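Local coordinates for protein inorganic pyrophosphatase (Anaplasma phagocytophilum, PDB 3LD3) that probably catalyses the magnesium-dependent hydrolysis of inorganic pyrophosphate to two phosphate ions, working as a homohexamer, at residues V109-K121 against K170-K184. Sequence-based numbering, arbitrary orientation. Where two conformers were deposited one is given.
Sequences VRPVGVLMMNDEK and KFVSVGCWQDAASAK. With PO4 (phosphate ion), chain C.
Val114 and Gln178 exchange two backbone hydrogen bonds, as do Asn118 and Ser173, and these rungs tie strand 109-119 to strand 172-179 in antiparallel pairing at 158°. Between them the register slips by one residue, a beta bulge in which Met116 N reaches Cys176 O at 3.1 Å while Met116 O takes Gly175 N at 2.7 Å. On the face turned to helix 150-162, Leu115 meets Trp177. Leu115 CG stands anti to its backbone nitrogen (chi1 -177°), which helps carry CD1 over the Trp177 indole. Leu115 CD1 lies 3.7 Å from the centroid of the Trp177 five-membered ring, 5° off its normal: a CH-pi contact. Leu115 CD1 also touches Val174 CG1 at 3.9 Å. On the other face, Val114 CB packs on Ala183 CB (3.9 Å) at the start of helix 180-195, where Asp179 is the N-cap and its OD1 accepts from Ser182 N. At the far end Phe171 lays one ring face over the peptide joining Asp119 to Glu120. Phe171 N bonds Glu120 OE1 at 3.2 Å from above the carboxylate plane, and OE2 salt-bridges Lys164. Lys121 NZ holds O1 of a phosphate, probably from the crystallisation liquor, at 2.6 Å; Arg65, Tyr163 and Lys164 also hydrogen-bond it. Apolar packing thus gives way to charged groups near predicted substrate ligands Arg65 and Tyr163 and, beside Asp119, predicted magnesium ligand Asp124, consistent with this end bordering the active site.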
loop_
_atom_site.group_PDB
_atom_site.type_symbol
_atom_site.label_atom_id
_atom_site.label_comp_id
_atom_site.label_asym_id
_atom_site.label_seq_id
_atom_site.Cartn_x
_atom_site.Cartn_y
_atom_site.Cartn_z
ATOM N N VAL A 109 9.084 16.099 -18.276
ATOM C CA VAL A 109 7.689 16.488 -18.363
ATOM C C VAL A 109 7.477 17.666 -19.319
ATOM O O VAL A 109 8.407 18.392 -19.649
ATOM C CB VAL A 109 7.121 16.877 -16.968
ATOM C CG1 VAL A 109 7.433 15.720 -15.923
ATOM C CG2 VAL A 109 7.740 18.219 -16.469
ATOM N N ARG A 110 6.230 17.793 -19.747
ATOM C CA ARG A 110 5.794 18.870 -20.620
ATOM C C ARG A 110 4.872 19.769 -19.813
ATOM O O ARG A 110 3.837 19.294 -19.363
ATOM C CB ARG A 110 4.917 18.332 -21.744
ATOM C CG ARG A 110 5.548 17.577 -22.803
ATOM C CD ARG A 110 4.547 17.524 -23.973
ATOM N NE ARG A 110 3.430 16.581 -23.788
ATOM C CZ ARG A 110 2.145 16.927 -23.672
ATOM N NH1 ARG A 110 1.785 18.171 -23.600
ATOM N NH2 ARG A 110 1.221 15.997 -23.595
ATOM N N PRO A 111 5.234 21.051 -19.617
ATOM C CA PRO A 111 4.306 21.987 -18.946
ATOM C C PRO A 111 3.022 22.191 -19.730
ATOM O O PRO A 111 3.062 22.368 -20.976
ATOM C CB PRO A 111 5.094 23.300 -18.892
ATOM C CG PRO A 111 6.503 22.905 -19.079
ATOM C CD PRO A 111 6.495 21.713 -19.971
ATOM N N VAL A 112 1.899 22.194 -19.031
ATOM C CA VAL A 112 0.596 22.418 -19.673
ATOM C C VAL A 112 -0.155 23.637 -19.126
ATOM O O VAL A 112 -1.178 24.045 -19.703
ATOM C CB VAL A 112 -0.335 21.169 -19.662
ATOM C CG1 VAL A 112 0.343 19.992 -20.394
ATOM C CG2 VAL A 112 -0.824 20.780 -18.225
ATOM N N GLY A 113 0.344 24.232 -18.056
ATOM C CA GLY A 113 -0.302 25.401 -17.485
ATOM C C GLY A 113 0.387 25.808 -16.213
ATOM O O GLY A 113 1.373 25.194 -15.769
ATOM N N VAL A 114 -0.116 26.863 -15.619
ATOM C CA VAL A 114 0.430 27.337 -14.366
ATOM C C VAL A 114 -0.668 27.979 -13.541
ATOM O O VAL A 114 -1.494 28.717 -14.087
ATOM C CB VAL A 114 1.621 28.268 -14.608
ATOM C CG1 VAL A 114 1.271 29.400 -15.586
ATOM C CG2 VAL A 114 2.181 28.760 -13.303
ATOM N N LEU A 115 -0.684 27.659 -12.249
ATOM C CA LEU A 115 -1.638 28.251 -11.340
ATOM C C LEU A 115 -0.907 29.358 -10.618
ATOM O O LEU A 115 0.055 29.113 -9.879
ATOM C CB LEU A 115 -2.180 27.223 -10.347
ATOM C CG LEU A 115 -3.248 27.690 -9.377
ATOM C CD1 LEU A 115 -4.474 28.273 -10.113
ATOM C CD2 LEU A 115 -3.636 26.502 -8.427
ATOM N N MET A 116 -1.354 30.595 -10.825
ATOM C CA MET A 116 -0.755 31.716 -10.119
ATOM C C MET A 116 -1.269 31.795 -8.685
ATOM O O MET A 116 -2.449 31.588 -8.407
ATOM C CB MET A 116 -1.045 33.046 -10.842
ATOM C CG MET A 116 -0.712 33.066 -12.312
ATOM S SD MET A 116 0.936 32.475 -12.758
ATOM C CE MET A 116 2.047 33.654 -11.970
ATOM N N MET A 117 -0.373 32.112 -7.770
ATOM C CA MET A 117 -0.736 32.298 -6.396
ATOM C C MET A 117 0.344 33.084 -5.701
ATOM O O MET A 117 1.513 33.058 -6.118
ATOM C CB MET A 117 -0.951 30.945 -5.693
ATOM C CG MET A 117 0.285 30.136 -5.502
ATOM S SD MET A 117 -0.140 28.460 -4.918
ATOM C CE MET A 117 -1.130 27.864 -6.273
ATOM N N ASN A 118 -0.075 33.796 -4.664
ATOM C CA ASN A 118 0.806 34.541 -3.784
ATOM C C ASN A 118 0.694 33.948 -2.391
ATOM O O ASN A 118 -0.405 33.658 -1.932
ATOM C CB ASN A 118 0.393 36.010 -3.729
ATOM C CG ASN A 118 0.601 36.713 -5.042
ATOM O OD1 ASN A 118 -0.195 37.575 -5.415
ATOM N ND2 ASN A 118 1.665 36.347 -5.763
ATOM N N ASP A 119 1.828 33.772 -1.730
ATOM C CA ASP A 119 1.827 33.238 -0.363
ATOM C C ASP A 119 2.831 33.973 0.525
ATOM O O ASP A 119 3.269 35.076 0.181
ATOM C CB ASP A 119 2.050 31.721 -0.394
ATOM C CG ASP A 119 3.444 31.326 -0.871
ATOM O OD1 ASP A 119 3.708 30.109 -0.925
ATOM O OD2 ASP A 119 4.268 32.210 -1.159
ATOM N N GLU A 120 3.164 33.383 1.680
ATOM C CA GLU A 120 4.087 33.998 2.638
ATOM C C GLU A 120 5.505 34.199 2.066
ATOM O O GLU A 120 6.267 35.019 2.578
ATOM C CB GLU A 120 4.127 33.199 3.957
ATOM C CG GLU A 120 4.784 31.805 3.890
ATOM C CD GLU A 120 3.866 30.685 3.345
ATOM O OE1 GLU A 120 2.674 30.929 3.038
ATOM O OE2 GLU A 120 4.359 29.548 3.224
ATOM N N LYS A 121 5.839 33.482 0.992
ATOM C CA LYS A 121 7.122 33.656 0.291
ATOM C C LYS A 121 7.066 34.667 -0.859
ATOM O O LYS A 121 8.094 34.934 -1.478
ATOM C CB LYS A 121 7.612 32.317 -0.270
ATOM C CG LYS A 121 7.730 31.228 0.767
ATOM C CD LYS A 121 8.173 29.925 0.155
ATOM C CE LYS A 121 7.004 29.025 -0.191
ATOM N NZ LYS A 121 7.500 27.619 -0.279
ATOM N N LYS A 170 1.473 31.294 7.764
ATOM C CA LYS A 170 1.416 31.056 6.340
ATOM C C LYS A 170 0.059 31.513 5.816
ATOM O O LYS A 170 -0.897 31.664 6.569
ATOM C CB LYS A 170 1.648 29.586 6.057
ATOM C CG LYS A 170 3.005 29.094 6.563
ATOM C CD LYS A 170 3.215 27.641 6.249
ATOM C CE LYS A 170 4.383 27.068 7.017
ATOM N NZ LYS A 170 4.793 25.730 6.471
ATOM N N PHE A 171 -0.010 31.772 4.520
ATOM C CA PHE A 171 -1.264 32.102 3.865
ATOM C C PHE A 171 -1.042 31.917 2.385
ATOM O O PHE A 171 0.092 32.036 1.911
ATOM C CB PHE A 171 -1.695 33.551 4.146
ATOM C CG PHE A 171 -0.762 34.571 3.589
ATOM C CD1 PHE A 171 -0.930 35.044 2.288
ATOM C CD2 PHE A 171 0.307 35.035 4.344
ATOM C CE1 PHE A 171 -0.058 35.970 1.747
ATOM C CE2 PHE A 171 1.191 35.964 3.818
ATOM C CZ PHE A 171 1.006 36.435 2.515
ATOM N N VAL A 172 -2.124 31.613 1.683
ATOM C CA VAL A 172 -2.108 31.485 0.241
ATOM C C VAL A 172 -3.323 32.178 -0.365
ATOM O O VAL A 172 -4.463 31.954 0.038
ATOM C CB VAL A 172 -2.106 30.029 -0.186
ATOM C CG1 VAL A 172 -1.933 29.932 -1.711
ATOM C CG2 VAL A 172 -0.987 29.256 0.544
ATOM N N SER A 173 -3.069 33.058 -1.314
ATOM C CA SER A 173 -4.150 33.649 -2.088
ATOM C C SER A 173 -3.970 33.139 -3.511
ATOM O O SER A 173 -3.014 33.486 -4.193
ATOM C CB SER A 173 -4.131 35.176 -2.000
ATOM O OG SER A 173 -5.112 35.742 -2.853
ATOM N N VAL A 174 -4.887 32.267 -3.916
ATOM C CA VAL A 174 -4.798 31.581 -5.191
ATOM C C VAL A 174 -5.477 32.419 -6.253
ATOM O O VAL A 174 -6.598 32.883 -6.029
ATOM C CB VAL A 174 -5.419 30.174 -5.115
ATOM C CG1 VAL A 174 -5.424 29.496 -6.519
ATOM C CG2 VAL A 174 -4.625 29.317 -4.110
ATOM N N GLY A 175 -4.780 32.592 -7.389
ATOM C CA GLY A 175 -5.258 33.327 -8.556
ATOM C C GLY A 175 -5.842 32.431 -9.633
ATOM O O GLY A 175 -6.536 31.460 -9.346
ATOM N N CYS A 176 -5.548 32.742 -10.887
ATOM C CA CYS A 176 -6.137 32.016 -11.994
ATOM C C CYS A 176 -5.119 31.097 -12.650
ATOM O O CYS A 176 -3.926 31.262 -12.462
ATOM C CB CYS A 176 -6.672 32.991 -13.020
ATOM S SG CYS A 176 -8.005 33.969 -12.331
ATOM N N TRP A 177 -5.636 30.149 -13.419
ATOM C CA TRP A 177 -4.820 29.316 -14.294
ATOM C C TRP A 177 -4.396 30.129 -15.515
ATOM O O TRP A 177 -5.186 30.956 -16.038
ATOM C CB TRP A 177 -5.634 28.111 -14.755
ATOM C CG TRP A 177 -5.823 27.079 -13.686
ATOM C CD1 TRP A 177 -6.913 26.894 -12.890
ATOM C CD2 TRP A 177 -4.889 26.057 -13.339
ATOM N NE1 TRP A 177 -6.707 25.835 -12.041
ATOM C CE2 TRP A 177 -5.473 25.295 -12.293
ATOM C CE3 TRP A 177 -3.621 25.713 -13.798
ATOM C CZ2 TRP A 177 -4.823 24.229 -11.700
ATOM C CZ3 TRP A 177 -2.968 24.640 -13.202
ATOM C CH2 TRP A 177 -3.589 23.901 -12.177
ATOM N N GLN A 178 -3.164 29.922 -15.959
ATOM C CA GLN A 178 -2.695 30.409 -17.267
ATOM C C GLN A 178 -2.208 29.235 -18.085
ATOM O O GLN A 178 -1.930 28.155 -17.530
ATOM C CB GLN A 178 -1.601 31.437 -17.079
ATOM C CG GLN A 178 -2.058 32.578 -16.170
ATOM C CD GLN A 178 -1.050 33.695 -16.061
ATOM O OE1 GLN A 178 0.143 33.514 -16.320
ATOM N NE2 GLN A 178 -1.527 34.869 -15.655
ATOM N N ASP A 179 -2.121 29.452 -19.392
ATOM C CA ASP A 179 -1.995 28.368 -20.367
ATOM C C ASP A 179 -0.555 27.846 -20.453
ATOM O O ASP A 179 0.355 28.345 -19.776
ATOM C CB ASP A 179 -2.547 28.782 -21.747
ATOM C CG ASP A 179 -1.809 29.957 -22.365
ATOM O OD1 ASP A 179 -0.700 30.331 -21.906
ATOM O OD2 ASP A 179 -2.334 30.506 -23.377
ATOM N N ALA A 180 -0.358 26.823 -21.267
ATOM C CA ALA A 180 0.973 26.218 -21.414
ATOM C C ALA A 180 2.046 27.231 -21.855
ATOM O O ALA A 180 3.172 27.230 -21.347
ATOM C CB ALA A 180 0.917 25.038 -22.368
ATOM N N ALA A 181 1.696 28.101 -22.811
ATOM C CA ALA A 181 2.592 29.154 -23.256
ATOM C C ALA A 181 3.104 30.040 -22.124
ATOM O O ALA A 181 4.304 30.371 -22.070
ATOM C CB ALA A 181 1.870 30.036 -24.350
ATOM N N SER A 182 2.190 30.436 -21.238
ATOM C CA SER A 182 2.534 31.255 -20.075
ATOM C C SER A 182 3.451 30.499 -19.129
ATOM O O SER A 182 4.426 31.052 -18.646
ATOM C CB SER A 182 1.282 31.690 -19.322
ATOM O OG SER A 182 0.476 32.529 -20.115
ATOM N N ALA A 183 3.123 29.235 -18.861
ATOM C CA ALA A 183 3.978 28.376 -18.010
ATOM C C ALA A 183 5.389 28.256 -18.597
ATOM O O ALA A 183 6.391 28.395 -17.883
ATOM C CB ALA A 183 3.337 27.010 -17.841
ATOM N N LYS A 184 5.481 28.054 -19.914
ATOM C CA LYS A 184 6.788 27.987 -20.539
ATOM C C LYS A 184 7.578 29.302 -20.405
ATOM O O LYS A 184 8.787 29.272 -20.206
ATOM C CB LYS A 184 6.683 27.485 -22.007
ATOM C CG LYS A 184 6.168 26.047 -22.056
ATOM C CD LYS A 184 6.133 25.380 -23.437
ATOM C CE LYS A 184 4.988 25.783 -24.219
ATOM N NZ LYS A 184 4.864 25.178 -25.617
HETATM P P PO4 C . 5.540 24.911 0.632
HETATM O O1 PO4 C . 5.298 26.395 0.510
HETATM O O2 PO4 C . 6.278 24.584 1.918
HETATM O O3 PO4 C . 4.227 24.155 0.660
HETATM O O4 PO4 C . 6.350 24.464 -0.586
#